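Local structure of lipoprotein (Colwellia psychrerythraea, 3O0Y) at residues 76-90 / 113-127. The protein is a putative lipoprotein of unknown function whose DUF885 family belongs to a metallopeptidase-like clan, so a peptidase-related role is possible but unproven. Numbering follows the deposited sequence.
Sequences EKQLRAELLSISNTI and TRYFAGEPNFNIGYI
Ala117 packs its methyl against Leu84, with CB of Ala117 3.8 Å from CB of Leu84, and the small side chain lets the backbones come close: the CA atoms of Arg80 and Ala117 are 4.2 Å apart. Leu83 crosses Phe116 obliquely, its CD1 lying 3.7 Å from Phe116 CB rather than on the ring. Further along, Thr113 is a knob in the hole formed by Leu83, Ile86, Ser87 and Ile90. Its OG1 occupies the crowded position between backbone N and carbonyl carbon (chi1 50°), hydrogen-bonds to Met109 O one turn back and lies against Ser87 CB. The arrangement is an antiparallel helical hairpin, in which the axes of 76-90 and 113-117 come within 7.9 Å at 157°, and helix 27-44 also packs on it through Ile86, Ile90 and Thr113. Gly118, the first residue beyond the second helix, takes a positive phi, and the chain then curls back through a type I turn, Glu119 to Phe122. At the solvent-exposed rim, Leu84 CD2 meets Pro120 CB at 3.8 Å, the two side chains nearly perpendicular. The extended Arg80 side chain runs into the returning loop, with Ile127 CD1 over one guanidinium face. Arg80 NH1 and NH2 both donate end-on to Ile124 O, each at 3.0 Å and from the same face of that carbonyl, NH2 well above its plane. Arg80 NE and NH2 grip Glu76 OE1 side-on, the Arg80 NH2 - Glu76 OE1 salt bridge being 2.9 Å long on the anti lone pair. Glu76 OE1 also accepts from Ile127 N at 3.1 Å, on the syn side but tilted from the carboxylate plane, while Glu76 OE2 pairs with Arg46.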
loop_
_atom_site.group_PDB
_atom_site.type_symbol
_atom_site.label_atom_id
_atom_site.label_comp_id
_atom_site.label_asym_id
_atom_site.label_seq_id
_atom_site.Cartn_x
_atom_site.Cartn_y
_atom_site.Cartn_z
ATOM N N GLU A 76 1.405 -4.849 21.973
ATOM C CA GLU A 76 1.907 -5.536 20.801
ATOM C C GLU A 76 2.108 -7.011 21.073
ATOM O O GLU A 76 1.769 -7.876 20.240
ATOM C CB GLU A 76 3.194 -4.916 20.306
ATOM C CG GLU A 76 2.961 -3.616 19.541
ATOM C CD GLU A 76 2.274 -3.875 18.162
ATOM O OE1 GLU A 76 2.829 -4.631 17.306
ATOM O OE2 GLU A 76 1.230 -3.273 17.919
ATOM N N LYS A 77 2.668 -7.324 22.246
ATOM C CA LYS A 77 2.826 -8.730 22.628
ATOM C C LYS A 77 1.484 -9.488 22.636
ATOM O O LYS A 77 1.372 -10.578 22.083
ATOM C CB LYS A 77 3.468 -8.817 24.023
ATOM C CG LYS A 77 3.597 -10.286 24.545
ATOM C CD LYS A 77 4.297 -10.315 25.956
ATOM C CE LYS A 77 4.820 -11.781 26.222
ATOM N NZ LYS A 77 5.089 -11.976 27.677
ATOM N N GLN A 78 0.435 -8.896 23.234
ATOM C CA GLN A 78 -0.828 -9.578 23.394
ATOM C C GLN A 78 -1.540 -9.718 22.048
ATOM O O GLN A 78 -2.189 -10.740 21.811
ATOM C CB GLN A 78 -1.772 -8.872 24.368
ATOM C CG GLN A 78 -1.244 -8.947 25.822
ATOM C CD GLN A 78 -2.130 -8.137 26.817
ATOM O OE1 GLN A 78 -3.245 -7.714 26.475
ATOM N NE2 GLN A 78 -1.639 -7.962 28.063
ATOM N N LEU A 79 -1.436 -8.683 21.199
ATOM C CA LEU A 79 -2.089 -8.713 19.912
ATOM C C LEU A 79 -1.486 -9.885 19.097
ATOM O O LEU A 79 -2.199 -10.713 18.536
ATOM C CB LEU A 79 -1.885 -7.380 19.145
ATOM C CG LEU A 79 -2.283 -7.340 17.673
ATOM C CD1 LEU A 79 -3.701 -7.672 17.532
ATOM C CD2 LEU A 79 -1.969 -5.971 17.003
ATOM N N ARG A 80 -0.176 -9.933 19.014
ATOM C CA ARG A 80 0.534 -10.914 18.211
ATOM C C ARG A 80 0.294 -12.329 18.772
ATOM O O ARG A 80 0.106 -13.298 18.027
ATOM C CB ARG A 80 2.018 -10.596 18.132
ATOM C CG ARG A 80 2.332 -9.225 17.557
ATOM C CD ARG A 80 3.801 -8.945 17.513
ATOM N NE ARG A 80 4.093 -7.585 17.270
ATOM C CZ ARG A 80 5.293 -7.094 16.921
ATOM N NH1 ARG A 80 6.371 -7.875 16.774
ATOM N NH2 ARG A 80 5.421 -5.769 16.890
ATOM N N ALA A 81 0.384 -12.467 20.085
ATOM C CA ALA A 81 0.179 -13.787 20.690
ATOM C C ALA A 81 -1.186 -14.361 20.397
ATOM O O ALA A 81 -1.279 -15.532 20.066
ATOM C CB ALA A 81 0.410 -13.737 22.197
ATOM N N GLU A 82 -2.216 -13.520 20.443
ATOM C CA GLU A 82 -3.553 -13.942 20.094
ATOM C C GLU A 82 -3.701 -14.377 18.651
ATOM O O GLU A 82 -4.242 -15.456 18.353
ATOM C CB GLU A 82 -4.572 -12.857 20.359
ATOM C CG GLU A 82 -6.021 -13.355 19.988
ATOM C CD GLU A 82 -7.140 -12.440 20.418
ATOM O OE1 GLU A 82 -6.878 -11.305 20.935
ATOM O OE2 GLU A 82 -8.289 -12.901 20.265
ATOM N N LEU A 83 -3.166 -13.570 17.744
ATOM C CA LEU A 83 -3.266 -13.932 16.338
ATOM C C LEU A 83 -2.452 -15.191 16.050
ATOM O O LEU A 83 -2.835 -15.988 15.248
ATOM C CB LEU A 83 -2.810 -12.780 15.448
ATOM C CG LEU A 83 -3.775 -11.597 15.534
ATOM C CD1 LEU A 83 -2.988 -10.360 15.043
ATOM C CD2 LEU A 83 -4.972 -11.892 14.675
ATOM N N LEU A 84 -1.291 -15.337 16.642
ATOM C CA LEU A 84 -0.461 -16.544 16.418
ATOM C C LEU A 84 -1.196 -17.808 16.964
ATOM O O LEU A 84 -1.241 -18.849 16.334
ATOM C CB LEU A 84 0.914 -16.350 17.100
ATOM C CG LEU A 84 1.909 -17.443 16.722
ATOM C CD1 LEU A 84 2.113 -17.498 15.176
ATOM C CD2 LEU A 84 3.263 -17.226 17.426
ATOM N N SER A 85 -1.827 -17.681 18.115
ATOM C CA SER A 85 -2.628 -18.774 18.696
ATOM C C SER A 85 -3.762 -19.160 17.761
ATOM O O SER A 85 -3.960 -20.316 17.480
ATOM C CB SER A 85 -3.222 -18.350 20.023
ATOM O OG SER A 85 -2.100 -18.335 20.909
ATOM N N ILE A 86 -4.421 -18.152 17.220
ATOM C CA ILE A 86 -5.495 -18.404 16.264
ATOM C C ILE A 86 -4.969 -19.131 15.015
ATOM O O ILE A 86 -5.566 -20.104 14.572
ATOM C CB ILE A 86 -6.254 -17.137 15.878
ATOM C CG1 ILE A 86 -7.104 -16.611 17.030
ATOM C CG2 ILE A 86 -7.154 -17.367 14.685
ATOM C CD1 ILE A 86 -7.593 -15.195 16.791
ATOM N N SER A 87 -3.847 -18.661 14.465
ATOM C CA SER A 87 -3.234 -19.245 13.305
ATOM C C SER A 87 -2.924 -20.707 13.549
ATOM O O SER A 87 -3.221 -21.540 12.727
ATOM C CB SER A 87 -1.919 -18.483 12.985
ATOM O OG SER A 87 -1.296 -18.996 11.856
ATOM N N ASN A 88 -2.309 -21.024 14.705
ATOM C CA ASN A 88 -1.922 -22.372 14.988
ATOM C C ASN A 88 -3.172 -23.286 15.193
ATOM O O ASN A 88 -3.168 -24.431 14.790
ATOM C CB ASN A 88 -0.978 -22.372 16.219
ATOM C CG ASN A 88 0.401 -21.997 15.838
ATOM O OD1 ASN A 88 0.801 -22.214 14.685
ATOM N ND2 ASN A 88 1.166 -21.400 16.796
ATOM N N THR A 89 -4.226 -22.778 15.774
ATOM C CA THR A 89 -5.441 -23.579 16.028
ATOM C C THR A 89 -6.092 -23.861 14.668
ATOM O O THR A 89 -6.444 -25.028 14.366
ATOM C CB THR A 89 -6.399 -22.842 16.933
ATOM O OG1 THR A 89 -5.738 -22.632 18.197
ATOM C CG2 THR A 89 -7.693 -23.649 17.107
ATOM N N ILE A 90 -6.177 -22.810 13.836
ATOM C CA ILE A 90 -6.743 -22.970 12.458
ATOM C C ILE A 90 -5.955 -24.054 11.724
ATOM O O ILE A 90 -6.521 -24.960 11.135
ATOM C CB ILE A 90 -6.648 -21.668 11.624
ATOM C CG1 ILE A 90 -7.608 -20.632 12.189
ATOM C CG2 ILE A 90 -6.993 -21.915 10.130
ATOM C CD1 ILE A 90 -7.513 -19.211 11.617
ATOM N N THR A 113 -3.454 -14.834 9.580
ATOM C CA THR A 113 -3.317 -14.608 10.999
ATOM C C THR A 113 -1.823 -14.653 11.388
ATOM O O THR A 113 -1.333 -13.908 12.264
ATOM C CB THR A 113 -4.187 -15.541 11.818
ATOM O OG1 THR A 113 -4.004 -16.917 11.411
ATOM C CG2 THR A 113 -5.681 -15.142 11.706
ATOM N N ARG A 114 -1.054 -15.526 10.733
ATOM C CA ARG A 114 0.419 -15.524 10.940
ATOM C C ARG A 114 1.081 -14.235 10.380
ATOM O O ARG A 114 1.982 -13.693 10.987
ATOM C CB ARG A 114 1.071 -16.739 10.296
ATOM C CG ARG A 114 2.584 -16.717 10.103
ATOM C CD ARG A 114 3.438 -16.568 11.370
ATOM N NE ARG A 114 4.852 -16.499 10.993
ATOM C CZ ARG A 114 5.445 -15.430 10.467
ATOM N NH1 ARG A 114 4.752 -14.272 10.303
ATOM N NH2 ARG A 114 6.703 -15.532 10.092
ATOM N N TYR A 115 0.569 -13.730 9.278
ATOM C CA TYR A 115 1.087 -12.502 8.697
ATOM C C TYR A 115 0.879 -11.358 9.686
ATOM O O TYR A 115 1.805 -10.609 9.961
ATOM C CB TYR A 115 0.318 -12.193 7.427
ATOM C CG TYR A 115 0.626 -10.893 6.752
ATOM C CD1 TYR A 115 1.788 -10.725 6.035
ATOM C CD2 TYR A 115 -0.298 -9.837 6.747
ATOM C CE1 TYR A 115 2.025 -9.587 5.305
ATOM C CE2 TYR A 115 -0.066 -8.694 5.994
ATOM C CZ TYR A 115 1.103 -8.567 5.296
ATOM O OH TYR A 115 1.339 -7.476 4.542
ATOM N N PHE A 116 -0.275 -11.270 10.314
ATOM C CA PHE A 116 -0.516 -10.217 11.323
ATOM C C PHE A 116 0.085 -10.491 12.700
ATOM O O PHE A 116 0.243 -9.565 13.422
ATOM C CB PHE A 116 -1.956 -9.951 11.468
ATOM C CG PHE A 116 -2.590 -9.341 10.243
ATOM C CD1 PHE A 116 -2.103 -8.110 9.735
ATOM C CD2 PHE A 116 -3.605 -9.991 9.569
ATOM C CE1 PHE A 116 -2.637 -7.580 8.534
ATOM C CE2 PHE A 116 -4.172 -9.477 8.447
ATOM C CZ PHE A 116 -3.685 -8.258 7.912
ATOM N N ALA A 117 0.435 -11.740 13.007
ATOM C CA ALA A 117 1.218 -12.029 14.208
ATOM C C ALA A 117 2.660 -11.593 14.056
ATOM O O ALA A 117 3.332 -11.386 15.068
ATOM C CB ALA A 117 1.174 -13.578 14.583
ATOM N N GLY A 118 3.194 -11.602 12.831
ATOM C CA GLY A 118 4.594 -11.294 12.607
ATOM C C GLY A 118 5.480 -12.489 12.918
ATOM O O GLY A 118 5.047 -13.459 13.537
ATOM N N GLU A 119 6.717 -12.377 12.517
ATOM C CA GLU A 119 7.711 -13.414 12.746
ATOM C C GLU A 119 7.817 -13.639 14.259
ATOM O O GLU A 119 8.057 -12.694 15.018
ATOM C CB GLU A 119 9.025 -12.939 12.171
ATOM C CG GLU A 119 9.916 -13.998 11.565
ATOM C CD GLU A 119 10.752 -14.802 12.554
ATOM O OE1 GLU A 119 10.479 -14.792 13.748
ATOM O OE2 GLU A 119 11.740 -15.451 12.128
ATOM N N PRO A 120 7.564 -14.872 14.699
ATOM C CA PRO A 120 7.327 -15.062 16.125
ATOM C C PRO A 120 8.546 -14.898 16.982
ATOM O O PRO A 120 8.393 -14.814 18.222
ATOM C CB PRO A 120 6.839 -16.519 16.209
ATOM C CG PRO A 120 6.278 -16.807 14.829
ATOM C CD PRO A 120 7.196 -16.062 13.926
ATOM N N ASN A 121 9.733 -14.832 16.381
ATOM C CA ASN A 121 10.938 -14.539 17.171
ATOM C C ASN A 121 11.356 -13.078 17.193
ATOM O O ASN A 121 12.290 -12.723 17.911
ATOM C CB ASN A 121 12.084 -15.436 16.725
ATOM C CG ASN A 121 11.787 -16.916 16.943
ATOM O OD1 ASN A 121 11.006 -17.310 17.833
ATOM N ND2 ASN A 121 12.457 -17.748 16.166
ATOM N N PHE A 122 10.592 -12.215 16.515
ATOM C CA PHE A 122 10.812 -10.780 16.598
ATOM C C PHE A 122 9.643 -10.084 17.330
ATOM O O PHE A 122 8.499 -10.054 16.797
ATOM C CB PHE A 122 10.925 -10.189 15.198
ATOM C CG PHE A 122 12.172 -10.620 14.450
ATOM C CD1 PHE A 122 13.272 -9.788 14.364
ATOM C CD2 PHE A 122 12.271 -11.927 13.912
ATOM C CE1 PHE A 122 14.450 -10.222 13.707
ATOM C CE2 PHE A 122 13.430 -12.350 13.287
ATOM C CZ PHE A 122 14.510 -11.479 13.151
ATOM N N ASN A 123 9.922 -9.441 18.451
ATOM C CA ASN A 123 8.934 -8.631 19.123
ATOM C C ASN A 123 9.014 -7.145 18.818
ATOM O O ASN A 123 8.176 -6.369 19.298
ATOM C CB ASN A 123 8.951 -8.873 20.617
ATOM C CG ASN A 123 10.159 -8.309 21.277
ATOM O OD1 ASN A 123 11.119 -7.993 20.630
ATOM N ND2 ASN A 123 10.127 -8.210 22.614
ATOM N N ILE A 124 9.976 -6.782 17.964
ATOM C CA ILE A 124 10.197 -5.412 17.542
ATOM C C ILE A 124 9.166 -4.877 16.567
ATOM O O ILE A 124 8.282 -5.611 16.089
ATOM C CB ILE A 124 11.650 -5.233 16.983
ATOM C CG1 ILE A 124 12.006 -6.209 15.813
ATOM C CG2 ILE A 124 12.686 -5.485 18.100
ATOM C CD1 ILE A 124 11.040 -6.304 14.599
ATOM N N GLY A 125 9.235 -3.574 16.332
ATOM C CA GLY A 125 8.330 -2.967 15.372
ATOM C C GLY A 125 6.881 -2.903 15.799
ATOM O O GLY A 125 6.567 -2.868 16.995
ATOM N N TYR A 126 5.979 -2.962 14.826
ATOM C CA TYR A 126 4.558 -2.881 15.120
ATOM C C TYR A 126 3.852 -3.609 13.995
ATOM O O TYR A 126 4.415 -3.719 12.922
ATOM C CB TYR A 126 4.062 -1.420 15.217
ATOM C CG TYR A 126 3.963 -0.698 13.877
ATOM C CD1 TYR A 126 2.770 -0.638 13.182
ATOM C CD2 TYR A 126 5.102 -0.218 13.232
ATOM C CE1 TYR A 126 2.690 -0.015 11.947
ATOM C CE2 TYR A 126 5.010 0.438 11.977
ATOM C CZ TYR A 126 3.810 0.478 11.325
ATOM O OH TYR A 126 3.704 1.019 10.031
ATOM N N ILE A 127 2.643 -4.119 14.264
ATOM C CA ILE A 127 1.810 -4.783 13.234
ATOM C C ILE A 127 0.974 -3.774 12.477
ATOM O O ILE A 127 0.209 -3.008 13.078
ATOM C CB ILE A 127 0.874 -5.840 13.815
ATOM C CG1 ILE A 127 1.667 -6.920 14.597
ATOM C CG2 ILE A 127 0.014 -6.469 12.715
ATOM C CD1 ILE A 127 2.837 -7.543 13.780
#